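Local coordinates for protein erythromycin C-12 hydroxylase (Saccharopolyspora erythraea, PDB 2JJP) that hydroxylates erythromycin D at C-12 of its macrolactone ring to give erythromycin C, acting as a heme-dependent cytochrome P450 monooxygenase, at residues V254-E259 with R283-F288; P289-T294 with T314-A319; G163-A168 with L238-H243. The protein carries 2 engineered substitutions. One frame throughout, in Å; residues are numbered along the deposited sequence.

Contact 1: residues V254-E259 with R283-F288; sequences VRTLDE and RYRPPF. With KLN (1-acetyl-4-(4-{[(2S,4R)-2-(2,4-dichlorophenyl)-2-(1H-imidazol-1-ylmethyl)-1,3-dioxolan-4-yl]methoxy}phenyl)piperazine), chain C.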
loop_
_atom_site.group_PDB
_atom_site.type_symbol
_atom_site.label_atom_id
_atom_site.label_comp_id
_atom_site.label_asym_id
_atom_site.label_seq_id
_atom_site.Cartn_x
_atom_site.Cartn_y
_atom_site.Cartn_z
ATOM N N VAL A 254 -14.022 5.474 -0.879
ATOM C CA VAL A 254 -15.076 6.425 -1.244
ATOM C C VAL A 254 -15.555 6.263 -2.675
ATOM O O VAL A 254 -16.742 6.206 -2.914
ATOM C CB VAL A 254 -14.710 7.862 -0.901
ATOM C CG1 VAL A 254 -15.794 8.862 -1.431
ATOM C CG2 VAL A 254 -14.519 7.942 0.657
ATOM N N ARG A 255 -14.631 6.132 -3.616
ATOM C CA ARG A 255 -14.980 5.785 -4.987
ATOM C C ARG A 255 -15.896 4.627 -5.142
ATOM O O ARG A 255 -16.888 4.746 -5.824
ATOM C CB ARG A 255 -13.721 5.467 -5.763
ATOM C CG ARG A 255 -13.253 6.736 -6.556
ATOM C CD ARG A 255 -12.307 6.355 -7.699
ATOM N NE ARG A 255 -11.140 5.613 -7.252
ATOM C CZ ARG A 255 -10.463 4.802 -8.058
ATOM N NH1 ARG A 255 -10.846 4.687 -9.335
ATOM N NH2 ARG A 255 -9.421 4.125 -7.620
ATOM N N THR A 256 -15.551 3.495 -4.526
ATOM C CA THR A 256 -16.290 2.283 -4.698
ATOM C C THR A 256 -17.650 2.404 -4.062
ATOM O O THR A 256 -18.634 2.018 -4.670
ATOM C CB THR A 256 -15.506 1.106 -4.120
ATOM O OG1 THR A 256 -14.182 1.201 -4.624
ATOM C CG2 THR A 256 -16.097 -0.239 -4.509
ATOM N N LEU A 257 -17.716 2.925 -2.842
ATOM C CA LEU A 257 -19.000 3.132 -2.170
ATOM C C LEU A 257 -19.917 4.059 -3.004
ATOM O O LEU A 257 -21.137 3.820 -3.083
ATOM C CB LEU A 257 -18.779 3.674 -0.756
ATOM C CG LEU A 257 -18.330 2.611 0.248
ATOM C CD1 LEU A 257 -18.038 3.272 1.586
ATOM C CD2 LEU A 257 -19.383 1.459 0.387
ATOM N N ASP A 258 -19.308 5.060 -3.662
ATOM C CA ASP A 258 -20.001 5.967 -4.596
ATOM C C ASP A 258 -20.588 5.275 -5.822
ATOM O O ASP A 258 -21.538 5.762 -6.410
ATOM C CB ASP A 258 -19.075 7.084 -5.046
ATOM C CG ASP A 258 -19.839 8.248 -5.703
ATOM O OD1 ASP A 258 -20.879 8.686 -5.137
ATOM O OD2 ASP A 258 -19.394 8.706 -6.779
ATOM N N GLU A 259 -20.021 4.125 -6.183
ATOM C CA GLU A 259 -20.548 3.257 -7.236
ATOM C C GLU A 259 -21.619 2.290 -6.743
ATOM O O GLU A 259 -22.439 1.799 -7.527
ATOM C CB GLU A 259 -19.406 2.454 -7.860
ATOM C CG GLU A 259 -18.487 3.332 -8.693
ATOM C CD GLU A 259 -17.160 2.679 -8.971
ATOM O OE1 GLU A 259 -17.017 1.488 -8.613
ATOM O OE2 GLU A 259 -16.286 3.370 -9.560
ATOM N N ARG A 283 -9.785 -5.998 -1.711
ATOM C CA ARG A 283 -9.786 -6.999 -2.768
ATOM C C ARG A 283 -10.124 -6.409 -4.150
ATOM O O ARG A 283 -9.560 -6.751 -5.183
ATOM C CB ARG A 283 -10.843 -8.061 -2.438
ATOM C CG ARG A 283 -10.748 -9.223 -3.393
ATOM C CD ARG A 283 -11.989 -10.168 -3.262
ATOM N NE ARG A 283 -13.198 -9.481 -3.699
ATOM C CZ ARG A 283 -13.618 -9.403 -4.960
ATOM N NH1 ARG A 283 -12.938 -9.989 -5.938
ATOM N NH2 ARG A 283 -14.739 -8.729 -5.243
ATOM N N TYR A 284 -11.136 -5.572 -4.148
ATOM C CA TYR A 284 -11.709 -5.058 -5.382
ATOM C C TYR A 284 -10.755 -4.071 -6.038
ATOM O O TYR A 284 -10.524 -4.150 -7.251
ATOM C CB TYR A 284 -13.049 -4.392 -5.022
ATOM C CG TYR A 284 -13.972 -4.102 -6.180
ATOM C CD1 TYR A 284 -14.779 -5.110 -6.742
ATOM C CD2 TYR A 284 -14.118 -2.815 -6.639
ATOM C CE1 TYR A 284 -15.643 -4.827 -7.806
ATOM C CE2 TYR A 284 -14.985 -2.527 -7.700
ATOM C CZ TYR A 284 -15.731 -3.527 -8.262
ATOM O OH TYR A 284 -16.584 -3.211 -9.280
ATOM N N ARG A 285 -10.206 -3.144 -5.246
ATOM C CA ARG A 285 -9.198 -2.177 -5.740
ATOM C C ARG A 285 -7.948 -2.096 -4.842
ATOM O O ARG A 285 -7.843 -1.199 -4.017
ATOM C CB ARG A 285 -9.815 -0.786 -5.897
ATOM C CG ARG A 285 -10.652 -0.664 -7.121
ATOM C CD ARG A 285 -11.412 0.642 -7.107
ATOM N NE ARG A 285 -11.998 0.965 -8.407
ATOM C CZ ARG A 285 -13.196 1.499 -8.566
ATOM N NH1 ARG A 285 -13.980 1.723 -7.497
ATOM N NH2 ARG A 285 -13.629 1.773 -9.798
ATOM N N PRO A 286 -6.994 -3.022 -5.013
ATOM C CA PRO A 286 -5.816 -3.047 -4.186
ATOM C C PRO A 286 -4.931 -1.848 -4.486
ATOM O O PRO A 286 -4.592 -1.615 -5.637
ATOM C CB PRO A 286 -5.110 -4.346 -4.612
ATOM C CG PRO A 286 -5.551 -4.612 -5.957
ATOM C CD PRO A 286 -6.986 -4.100 -6.014
ATOM N N PRO A 287 -4.571 -1.070 -3.461
ATOM C CA PRO A 287 -3.696 0.077 -3.622
ATOM C C PRO A 287 -2.465 -0.285 -4.398
ATOM O O PRO A 287 -2.049 0.498 -5.277
ATOM C CB PRO A 287 -3.357 0.458 -2.175
ATOM C CG PRO A 287 -4.617 0.113 -1.443
ATOM C CD PRO A 287 -5.008 -1.221 -2.065
ATOM N N PHE A 288 -1.902 -1.457 -4.088
ATOM C CA PHE A 288 -0.772 -2.014 -4.820
ATOM C C PHE A 288 -1.130 -3.221 -5.677
ATOM O O PHE A 288 -1.174 -4.349 -5.173
ATOM C CB PHE A 288 0.387 -2.346 -3.867
ATOM C CG PHE A 288 0.890 -1.143 -3.086
ATOM C CD1 PHE A 288 0.651 -1.037 -1.701
ATOM C CD2 PHE A 288 1.571 -0.137 -3.721
ATOM C CE1 PHE A 288 1.083 0.064 -0.966
ATOM C CE2 PHE A 288 2.040 0.975 -2.996
ATOM C CZ PHE A 288 1.777 1.080 -1.618
HETATM N N1 KLN C . 4.018 -0.566 0.835
HETATM C C1 KLN C . 3.223 -1.551 1.289
HETATM N N2 KLN C . 2.992 -1.376 2.602
HETATM C C2 KLN C . 3.661 -0.272 2.989
HETATM C C3 KLN C . 4.303 0.236 1.869
HETATM C C4 KLN C . 4.528 -0.437 -0.519
HETATM C C5 KLN C . 5.712 -1.405 -0.614
HETATM O O1 KLN C . 6.495 -1.148 -1.763
HETATM C C6 KLN C . 7.096 -2.389 -2.125
HETATM C C7 KLN C . 6.169 -3.444 -1.563
HETATM O O2 KLN C . 5.249 -2.737 -0.741
HETATM C C8 KLN C . 6.596 -1.402 0.596
HETATM C C9 KLN C . 7.404 -0.312 0.896
HETATM C C10 KLN C . 8.204 -0.345 2.030
HETATM C C11 KLN C . 8.195 -1.488 2.830
HETATM C C12 KLN C . 7.389 -2.570 2.514
HETATM C C13 KLN C . 6.586 -2.533 1.396
HETATM CL CL1 KLN C . 9.206 -1.613 4.274
HETATM C C14 KLN C . 7.176 -2.572 -3.630
HETATM O O3 KLN C . 6.059 -2.082 -4.370
HETATM C C15 KLN C . 6.238 -2.066 -5.724
HETATM C C16 KLN C . 5.478 -2.893 -6.530
HETATM C C17 KLN C . 5.666 -2.894 -7.911
HETATM C C18 KLN C . 6.614 -2.073 -8.520
HETATM C C19 KLN C . 7.400 -1.246 -7.698
HETATM C C20 KLN C . 7.211 -1.241 -6.312
HETATM N N3 KLN C . 6.798 -2.118 -9.938
HETATM C C21 KLN C . 5.577 -2.578 -10.627
HETATM C C22 KLN C . 5.369 -1.855 -11.954
HETATM N N4 KLN C . 6.624 -1.700 -12.713
HETATM C C23 KLN C . 7.696 -1.046 -11.939
HETATM C C24 KLN C . 7.267 -0.837 -10.491
HETATM C C25 KLN C . 6.359 -0.942 -13.899
HETATM O O4 KLN C . 5.839 0.173 -13.843
HETATM C C26 KLN C . 6.729 -1.533 -15.230
HETATM CL CL2 KLN C . 7.392 1.108 -0.161
#

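Contact 2: residues P289-T294 with T314-A319; sequences PQMQRT and TWVLSA. With KLN (1-acetyl-4-(4-{[(2S,4R)-2-(2,4-dichlorophenyl)-2-(1H-imidazol-1-ylmethyl)-1,3-dioxolan-4-yl]methoxy}phenyl)piperazine), chain C.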
loop_
_atom_site.group_PDB
_atom_site.type_symbol
_atom_site.label_atom_id
_atom_site.label_comp_id
_atom_site.label_asym_id
_atom_site.label_seq_id
_atom_site.Cartn_x
_atom_site.Cartn_y
_atom_site.Cartn_z
ATOM N N PRO A 289 -1.334 -2.998 -6.985
ATOM C CA PRO A 289 -1.804 -4.088 -7.856
ATOM C C PRO A 289 -0.741 -5.108 -8.237
ATOM O O PRO A 289 -1.088 -6.207 -8.647
ATOM C CB PRO A 289 -2.261 -3.346 -9.114
ATOM C CG PRO A 289 -1.304 -2.103 -9.184
ATOM C CD PRO A 289 -1.174 -1.710 -7.719
ATOM N N GLN A 290 0.538 -4.758 -8.120
ATOM C CA GLN A 290 1.634 -5.634 -8.528
ATOM C C GLN A 290 2.705 -5.581 -7.488
ATOM O O GLN A 290 3.012 -4.496 -6.965
ATOM C CB GLN A 290 2.310 -5.154 -9.826
ATOM C CG GLN A 290 1.404 -4.727 -10.901
ATOM C CD GLN A 290 2.158 -3.960 -11.956
ATOM O OE1 GLN A 290 2.045 -2.739 -12.037
ATOM N NE2 GLN A 290 2.968 -4.667 -12.744
ATOM N N MET A 291 3.283 -6.749 -7.202
ATOM C CA MET A 291 4.495 -6.916 -6.377
ATOM C C MET A 291 5.572 -7.509 -7.254
ATOM O O MET A 291 5.268 -8.032 -8.302
ATOM C CB MET A 291 4.219 -7.843 -5.186
ATOM C CG MET A 291 3.302 -7.256 -4.143
ATOM S SD MET A 291 2.089 -8.469 -3.645
ATOM C CE MET A 291 0.724 -7.342 -3.347
ATOM N N GLN A 292 6.833 -7.389 -6.853
ATOM C CA GLN A 292 7.958 -7.745 -7.720
ATOM C C GLN A 292 8.915 -8.697 -7.022
ATOM O O GLN A 292 9.207 -8.526 -5.822
ATOM C CB GLN A 292 8.761 -6.513 -8.086
ATOM C CG GLN A 292 8.062 -5.446 -8.934
ATOM C CD GLN A 292 9.076 -4.424 -9.486
ATOM O OE1 GLN A 292 8.929 -3.931 -10.607
ATOM N NE2 GLN A 292 10.124 -4.128 -8.704
ATOM N N ARG A 293 9.417 -9.668 -7.796
ATOM C CA ARG A 293 10.403 -10.648 -7.314
ATOM C C ARG A 293 11.464 -10.846 -8.382
ATOM O O ARG A 293 11.269 -10.427 -9.502
ATOM C CB ARG A 293 9.754 -11.992 -6.977
ATOM C CG ARG A 293 8.600 -11.929 -5.942
ATOM C CD ARG A 293 9.193 -11.697 -4.561
ATOM N NE ARG A 293 8.286 -11.807 -3.413
ATOM C CZ ARG A 293 7.623 -10.767 -2.913
ATOM N NH1 ARG A 293 7.736 -9.567 -3.480
ATOM N NH2 ARG A 293 6.868 -10.903 -1.852
ATOM N N THR A 294 12.577 -11.495 -8.023
ATOM C CA THR A 294 13.672 -11.820 -8.955
ATOM C C THR A 294 13.979 -13.307 -8.826
ATOM O O THR A 294 14.136 -13.798 -7.697
ATOM C CB THR A 294 14.929 -10.968 -8.621
ATOM O OG1 THR A 294 14.644 -9.584 -8.902
ATOM C CG2 THR A 294 16.070 -11.372 -9.471
ATOM N N THR A 314 4.031 -9.954 -9.862
ATOM C CA THR A 314 2.823 -10.712 -9.505
ATOM C C THR A 314 1.648 -9.782 -9.391
ATOM O O THR A 314 1.625 -8.921 -8.491
ATOM C CB THR A 314 2.964 -11.432 -8.179
ATOM O OG1 THR A 314 3.376 -10.480 -7.190
ATOM C CG2 THR A 314 4.013 -12.489 -8.313
ATOM N N TRP A 315 0.673 -9.998 -10.271
ATOM C CA TRP A 315 -0.517 -9.179 -10.329
ATOM C C TRP A 315 -1.526 -9.556 -9.280
ATOM O O TRP A 315 -2.401 -10.375 -9.512
ATOM C CB TRP A 315 -1.120 -9.173 -11.727
ATOM C CG TRP A 315 -0.295 -8.415 -12.655
ATOM C CD1 TRP A 315 0.904 -8.809 -13.224
ATOM C CD2 TRP A 315 -0.554 -7.101 -13.146
ATOM N NE1 TRP A 315 1.398 -7.811 -14.051
ATOM C CE2 TRP A 315 0.506 -6.761 -14.033
ATOM C CE3 TRP A 315 -1.575 -6.165 -12.910
ATOM C CZ2 TRP A 315 0.579 -5.530 -14.668
ATOM C CZ3 TRP A 315 -1.524 -4.947 -13.550
ATOM C CH2 TRP A 315 -0.450 -4.637 -14.435
ATOM N N VAL A 316 -1.387 -8.948 -8.111
ATOM C CA VAL A 316 -2.409 -9.056 -7.092
ATOM C C VAL A 316 -3.760 -8.582 -7.584
ATOM O O VAL A 316 -4.746 -9.181 -7.257
ATOM C CB VAL A 316 -2.040 -8.343 -5.777
ATOM C CG1 VAL A 316 -3.241 -8.439 -4.749
ATOM C CG2 VAL A 316 -0.791 -9.015 -5.225
ATOM N N LEU A 317 -3.799 -7.532 -8.380
ATOM C CA LEU A 317 -5.068 -7.099 -8.923
ATOM C C LEU A 317 -5.765 -8.211 -9.723
ATOM O O LEU A 317 -6.982 -8.445 -9.546
ATOM C CB LEU A 317 -4.908 -5.847 -9.752
ATOM C CG LEU A 317 -6.148 -5.314 -10.500
ATOM C CD1 LEU A 317 -7.360 -4.934 -9.586
ATOM C CD2 LEU A 317 -5.712 -4.086 -11.310
ATOM N N SER A 318 -5.009 -8.891 -10.581
ATOM C CA SER A 318 -5.508 -10.048 -11.327
ATOM C C SER A 318 -6.001 -11.162 -10.430
ATOM O O SER A 318 -7.121 -11.639 -10.578
ATOM C CB SER A 318 -4.391 -10.558 -12.253
ATOM O OG SER A 318 -4.896 -11.454 -13.232
ATOM N N ALA A 319 -5.168 -11.590 -9.487
ATOM C CA ALA A 319 -5.528 -12.650 -8.574
ATOM C C ALA A 319 -6.833 -12.379 -7.856
ATOM O O ALA A 319 -7.604 -13.312 -7.571
ATOM C CB ALA A 319 -4.409 -12.886 -7.565
HETATM N N1 KLN C . 4.018 -0.566 0.835
HETATM C C1 KLN C . 3.223 -1.551 1.289
HETATM N N2 KLN C . 2.992 -1.376 2.602
HETATM C C2 KLN C . 3.661 -0.272 2.989
HETATM C C3 KLN C . 4.303 0.236 1.869
HETATM C C4 KLN C . 4.528 -0.437 -0.519
HETATM C C5 KLN C . 5.712 -1.405 -0.614
HETATM O O1 KLN C . 6.495 -1.148 -1.763
HETATM C C6 KLN C . 7.096 -2.389 -2.125
HETATM C C7 KLN C . 6.169 -3.444 -1.563
HETATM O O2 KLN C . 5.249 -2.737 -0.741
HETATM C C8 KLN C . 6.596 -1.402 0.596
HETATM C C9 KLN C . 7.404 -0.312 0.896
HETATM C C10 KLN C . 8.204 -0.345 2.030
HETATM C C11 KLN C . 8.195 -1.488 2.830
HETATM C C12 KLN C . 7.389 -2.570 2.514
HETATM C C13 KLN C . 6.586 -2.533 1.396
HETATM CL CL1 KLN C . 9.206 -1.613 4.274
HETATM C C14 KLN C . 7.176 -2.572 -3.630
HETATM O O3 KLN C . 6.059 -2.082 -4.370
HETATM C C15 KLN C . 6.238 -2.066 -5.724
HETATM C C16 KLN C . 5.478 -2.893 -6.530
HETATM C C17 KLN C . 5.666 -2.894 -7.911
HETATM C C18 KLN C . 6.614 -2.073 -8.520
HETATM C C19 KLN C . 7.400 -1.246 -7.698
HETATM C C20 KLN C . 7.211 -1.241 -6.312
HETATM N N3 KLN C . 6.798 -2.118 -9.938
HETATM C C21 KLN C . 5.577 -2.578 -10.627
HETATM C C22 KLN C . 5.369 -1.855 -11.954
HETATM N N4 KLN C . 6.624 -1.700 -12.713
HETATM C C23 KLN C . 7.696 -1.046 -11.939
HETATM C C24 KLN C . 7.267 -0.837 -10.491
HETATM C C25 KLN C . 6.359 -0.942 -13.899
HETATM O O4 KLN C . 5.839 0.173 -13.843
HETATM C C26 KLN C . 6.729 -1.533 -15.230
HETATM CL CL2 KLN C . 7.392 1.108 -0.161
#

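Contact 3: residues G163-A168 with L238-H243; sequences GDWSGA and LLLAGH. With HEM (protoporphyrin IX containing Fe), chain B.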
loop_
_atom_site.group_PDB
_atom_site.type_symbol
_atom_site.label_atom_id
_atom_site.label_comp_id
_atom_site.label_asym_id
_atom_site.label_seq_id
_atom_site.Cartn_x
_atom_site.Cartn_y
_atom_site.Cartn_z
ATOM N N GLY A 163 2.194 14.478 -0.530
ATOM C CA GLY A 163 3.508 13.858 -0.540
ATOM C C GLY A 163 4.361 14.378 -1.657
ATOM O O GLY A 163 4.589 13.671 -2.630
ATOM N N ASP A 164 4.805 15.626 -1.527
ATOM C CA ASP A 164 5.731 16.197 -2.489
ATOM C C ASP A 164 6.863 15.200 -2.805
ATOM O O ASP A 164 7.169 14.971 -3.977
ATOM C CB ASP A 164 6.270 17.568 -2.028
ATOM C CG ASP A 164 6.508 17.657 -0.511
ATOM O OD1 ASP A 164 5.858 18.515 0.138
ATOM O OD2 ASP A 164 7.342 16.888 0.028
ATOM N N TRP A 165 7.443 14.576 -1.778
ATOM C CA TRP A 165 8.508 13.605 -2.015
ATOM C C TRP A 165 7.948 12.209 -2.308
ATOM O O TRP A 165 8.548 11.437 -3.059
ATOM C CB TRP A 165 9.513 13.571 -0.854
ATOM C CG TRP A 165 9.310 12.417 0.057
ATOM C CD1 TRP A 165 9.621 11.109 -0.195
ATOM C CD2 TRP A 165 8.722 12.448 1.356
ATOM N NE1 TRP A 165 9.264 10.326 0.870
ATOM C CE2 TRP A 165 8.713 11.120 1.838
ATOM C CE3 TRP A 165 8.212 13.465 2.164
ATOM C CZ2 TRP A 165 8.214 10.785 3.089
ATOM C CZ3 TRP A 165 7.723 13.136 3.399
ATOM C CH2 TRP A 165 7.732 11.805 3.856
ATOM N N SER A 166 6.814 11.874 -1.693
ATOM C CA SER A 166 6.176 10.578 -1.945
ATOM C C SER A 166 5.520 10.550 -3.325
ATOM O O SER A 166 5.430 9.497 -3.942
ATOM C CB SER A 166 5.187 10.202 -0.836
ATOM O OG SER A 166 4.156 11.159 -0.718
ATOM N N GLY A 167 5.077 11.711 -3.798
ATOM C CA GLY A 167 4.603 11.880 -5.169
ATOM C C GLY A 167 5.727 11.751 -6.185
ATOM O O GLY A 167 5.580 11.052 -7.177
ATOM N N ALA A 168 6.855 12.413 -5.927
ATOM C CA ALA A 168 8.074 12.247 -6.730
ATOM C C ALA A 168 8.495 10.788 -6.808
ATOM O O ALA A 168 8.942 10.323 -7.843
ATOM C CB ALA A 168 9.216 13.084 -6.157
ATOM N N LEU A 238 8.457 3.074 6.881
ATOM C CA LEU A 238 7.229 3.350 7.659
ATOM C C LEU A 238 6.587 4.703 7.351
ATOM O O LEU A 238 5.354 4.793 7.214
ATOM C CB LEU A 238 7.536 3.293 9.154
ATOM C CG LEU A 238 7.275 2.006 9.942
ATOM C CD1 LEU A 238 7.092 0.708 9.097
ATOM C CD2 LEU A 238 8.328 1.874 11.000
ATOM N N LEU A 239 7.428 5.744 7.253
ATOM C CA LEU A 239 6.980 7.111 6.926
ATOM C C LEU A 239 6.395 7.200 5.530
ATOM O O LEU A 239 5.355 7.809 5.335
ATOM C CB LEU A 239 8.126 8.146 7.077
ATOM C CG LEU A 239 7.820 9.650 7.218
ATOM C CD1 LEU A 239 6.644 9.932 8.167
ATOM C CD2 LEU A 239 9.022 10.340 7.771
ATOM N N LEU A 240 7.102 6.614 4.567
ATOM C CA LEU A 240 6.628 6.421 3.199
ATOM C C LEU A 240 5.277 5.676 3.181
ATOM O O LEU A 240 4.328 6.121 2.561
ATOM C CB LEU A 240 7.710 5.658 2.408
ATOM C CG LEU A 240 9.012 6.431 2.154
ATOM C CD1 LEU A 240 10.173 5.492 1.853
ATOM C CD2 LEU A 240 8.840 7.458 1.023
ATOM N N ALA A 241 5.184 4.541 3.870
ATOM C CA ALA A 241 3.913 3.801 3.991
ATOM C C ALA A 241 2.801 4.721 4.440
ATOM O O ALA A 241 1.720 4.743 3.848
ATOM C CB ALA A 241 4.060 2.615 4.975
ATOM N N GLY A 242 3.070 5.522 5.467
ATOM C CA GLY A 242 2.080 6.492 5.944
ATOM C C GLY A 242 1.771 7.673 5.041
ATOM O O GLY A 242 0.807 8.397 5.294
ATOM N N HIS A 243 2.582 7.918 4.015
ATOM C CA HIS A 243 2.317 9.048 3.083
ATOM C C HIS A 243 1.541 8.594 1.865
ATOM O O HIS A 243 1.090 9.437 1.083
ATOM C CB HIS A 243 3.623 9.743 2.588
ATOM C CG HIS A 243 4.227 10.687 3.581
ATOM N ND1 HIS A 243 4.385 12.037 3.327
ATOM C CD2 HIS A 243 4.695 10.484 4.840
ATOM C CE1 HIS A 243 4.911 12.622 4.391
ATOM N NE2 HIS A 243 5.115 11.700 5.320
HETATM C CHA HEM B . 4.452 -5.188 3.175
HETATM C CHB HEM B . 0.325 -3.633 1.242
HETATM C CHC HEM B . -0.219 -0.261 4.747
HETATM C CHD HEM B . 4.236 -1.429 6.238
HETATM C C1A HEM B . 3.360 -5.081 2.373
HETATM C C2A HEM B . 3.105 -5.916 1.221
HETATM C C3A HEM B . 1.942 -5.488 0.688
HETATM C C4A HEM B . 1.476 -4.353 1.464
HETATM C CMA HEM B . 1.213 -6.004 -0.556
HETATM C CAA HEM B . 4.035 -7.100 0.789
HETATM C CBA HEM B . 5.135 -6.533 -0.140
HETATM C CGA HEM B . 5.896 -7.699 -0.785
HETATM O O1A HEM B . 5.592 -8.897 -0.567
HETATM O O2A HEM B . 6.834 -7.446 -1.570
HETATM C C1B HEM B . -0.177 -2.625 2.054
HETATM C C2B HEM B . -1.420 -1.972 1.839
HETATM C C3B HEM B . -1.584 -1.022 2.795
HETATM C C4B HEM B . -0.434 -1.061 3.646
HETATM C CMB HEM B . -2.357 -2.405 0.700
HETATM C CAB HEM B . -2.760 -0.055 3.061
HETATM C CBB HEM B . -3.781 -0.002 2.234
HETATM C C1C HEM B . 0.963 -0.259 5.456
HETATM C C2C HEM B . 1.333 0.620 6.563
HETATM C C3C HEM B . 2.554 0.259 6.958
HETATM C C4C HEM B . 2.989 -0.840 6.122
HETATM C CMC HEM B . 0.451 1.734 7.186
HETATM C CAC HEM B . 3.432 0.828 8.105
HETATM C CBC HEM B . 3.182 1.989 8.729
HETATM C C1D HEM B . 4.709 -2.563 5.613
HETATM C C2D HEM B . 5.932 -3.251 5.945
HETATM C C3D HEM B . 6.000 -4.454 4.988
HETATM C C4D HEM B . 4.834 -4.304 4.155
HETATM C CMD HEM B . 6.913 -2.777 7.044
HETATM C CAD HEM B . 7.077 -5.556 4.752
HETATM C CBD HEM B . 7.190 -6.602 5.836
HETATM C CGD HEM B . 8.270 -7.588 5.546
HETATM O O1D HEM B . 9.001 -7.425 4.529
HETATM O O2D HEM B . 8.373 -8.554 6.355
HETATM N NA HEM B . 2.353 -4.145 2.505
HETATM N NB HEM B . 0.395 -2.069 3.195
HETATM N NC HEM B . 1.993 -1.137 5.201
HETATM N ND HEM B . 4.099 -3.208 4.555
HETATM FE FE HEM B . 2.246 -2.671 3.870
#

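Contact 1: residues V254-E259 with R283-F288
Arg285 turns its CG away from its own carbonyl carbon (chi1 -77°) and then runs out extended to NE, which carries its guanidinium toward the C-terminal end of helix 228-259. There Thr256 and Glu259, one turn apart, approach it at its edge. Glu259 comes from the opposite direction, its carboxylate turned well out of the guanidinium plane, and is gripped by both terminal nitrogens. NH2 of Arg285 gives a fairly straight hydrogen bond to OE2 of Glu259 (3.1 Å, 160°), in the guanidinium plane and on the syn lone pair, while NH1 of Arg285 reaches OE1 of Glu259 at 3.2 Å from above the carboxylate plane. The same NH1 also gives a bond to Thr256 OG1 (2.9 Å), close to the guanidinium plane. A threonine suits this place because its hydroxyl can accept here and still bond to the carbonyl O of Asn252, while its CG2 packs 3.9 Å from Tyr284 CD2. Arg255, its side chain bent at chi3 and NH2 bonded to OD1 of Asn252, lays its guanidinium over one face of that of Arg285, with planes 25° apart and NH1 of Arg255 4.0 Å from NE of Arg285. This ties helix 228-259, the long central helix of the P450 fold, to the end of helix 274-284, the K helix, whose ExxR motif pairs Glu280 with Arg283. Farther along, Phe288 lays a ring face on the bound inhibitor, its CZ 3.3 Å from KLN C4. The stacked arginines share the carboxylate of Glu27, through a salt bridge to NE of Arg285 and a long, weak ion pair to NH1 of Arg255, and Glu259 probably offsets their charge too. With its edge gripped by several acceptors, the Arg285 guanidinium is fixed in rotation and should remain protonated.

Contact 2: residues P289-T294 with T314-A319
Gln290 and Trp315 lie side by side on one face of the mixed P450 sheet, where strands 290-295 and 311-315 run antiparallel as neighbours. Their side chains point the same way. With CG anti to the carbonyl carbon (chi1 -44°) and the chain extended beyond it, Gln290 runs flat along the indole: CG sits 3.6 Å from the centroid of the six-membered ring of Trp315, 4° off its normal, a CH-pi contact. Beyond CG the amide stacks on the same ring, with planes 22° apart and NE2 of Gln290 3.2 Å from CZ2 of Trp315. Glutamine suits the place because its methylenes and its flat amide can both cover an aromatic surface, while the indole NE1 bonds to His52. On the other face are Met291 and Thr314, an antiparallel hydrogen-bonded pair. N of Met291 bonds to O of Thr314 at 3.0 Å, and N of Thr314 returns a bond to O of Met291 at 2.8 Å. Where the second strand gives way to helix 316-320, the carbonyl O of Pro289 accepts from N of Leu317 at 3.0 Å, and CB of Pro289 packs against CB of Leu317. The first strand also serves the active site, since Arg293 binds a heme propionate and the substrate-binding Gln292 brings OE1 within 2.9 Å of KLN N3, a close approach to a nitrogen that bears no hydrogen.

Contact 3: residues G163-A168 with L238-H243
The F helix of the P450 fold, 164-170, docks here across the long central helix, 228-259, through Trp165 and Ser166 against Leu239, Leu240 and His243. The short segments stand at 90° to each other, with axes 10.0 Å apart. Trp165 is the main bridge. Its chi1 of 102°, away from the staggered positions, swings the indole across the crossing, and its CH2 lies 4.0 Å from CG of Leu239, which meets the ring at its edge. Leu240 meets another part of the rim, beside NE1, though the detail of that contact is doubtful. The six-membered ring of Trp165 meets the His243 ring obliquely, with centroids 4.0 Å apart and planes 49° apart; some atoms of this pair sit too close in the model, and its finer detail is doubtful as well. Beside it Ser166 packs its CB 3.8 Å from CB of His243, a small residue where the backbones draw near. Gly163, at the N-cap position, has a positive phi that glycine adopts readily. On the far side of helix 228-259, Ala241 rests its CB 3.4 Å from HEM C3C, its small methyl letting the helix lie close to the porphyrin, while Leu238 CD1 is 3.8 Å from HEM CAC. Valine and leucine residues of helix 181-206 also cover Trp165 and Leu239. Between these two segments the contact is apolar and aromatic, and no hydrogen bond joins them. The buried NE1 of Trp165 has no partner in the model, which probably carries an energetic cost and means that no polar bond fixes the indole here.

From the N terminus, contact 3 closes first: 163-168 meets 238-243 after a loop of 69 residues that includes helices 181-206 and 212-218. Contact 1 follows, joining the same helix 228-259 to the end of helix 274-284 across the short helix 262-269. Contact 2 then closes a 19-residue, strand-bearing excursion between 289-294 and 314-319. The three loops stand in series, neither nested nor crossed. Contacts 1 and 2 touch where Pro286 CD meets Leu317 CD1 at 3.7 Å, and both reach KLN. Contact 3 shares helix 228-259 with contact 1. Together the three tie the F helix, the long central helix, the K helix and the mixed sheet around the heme.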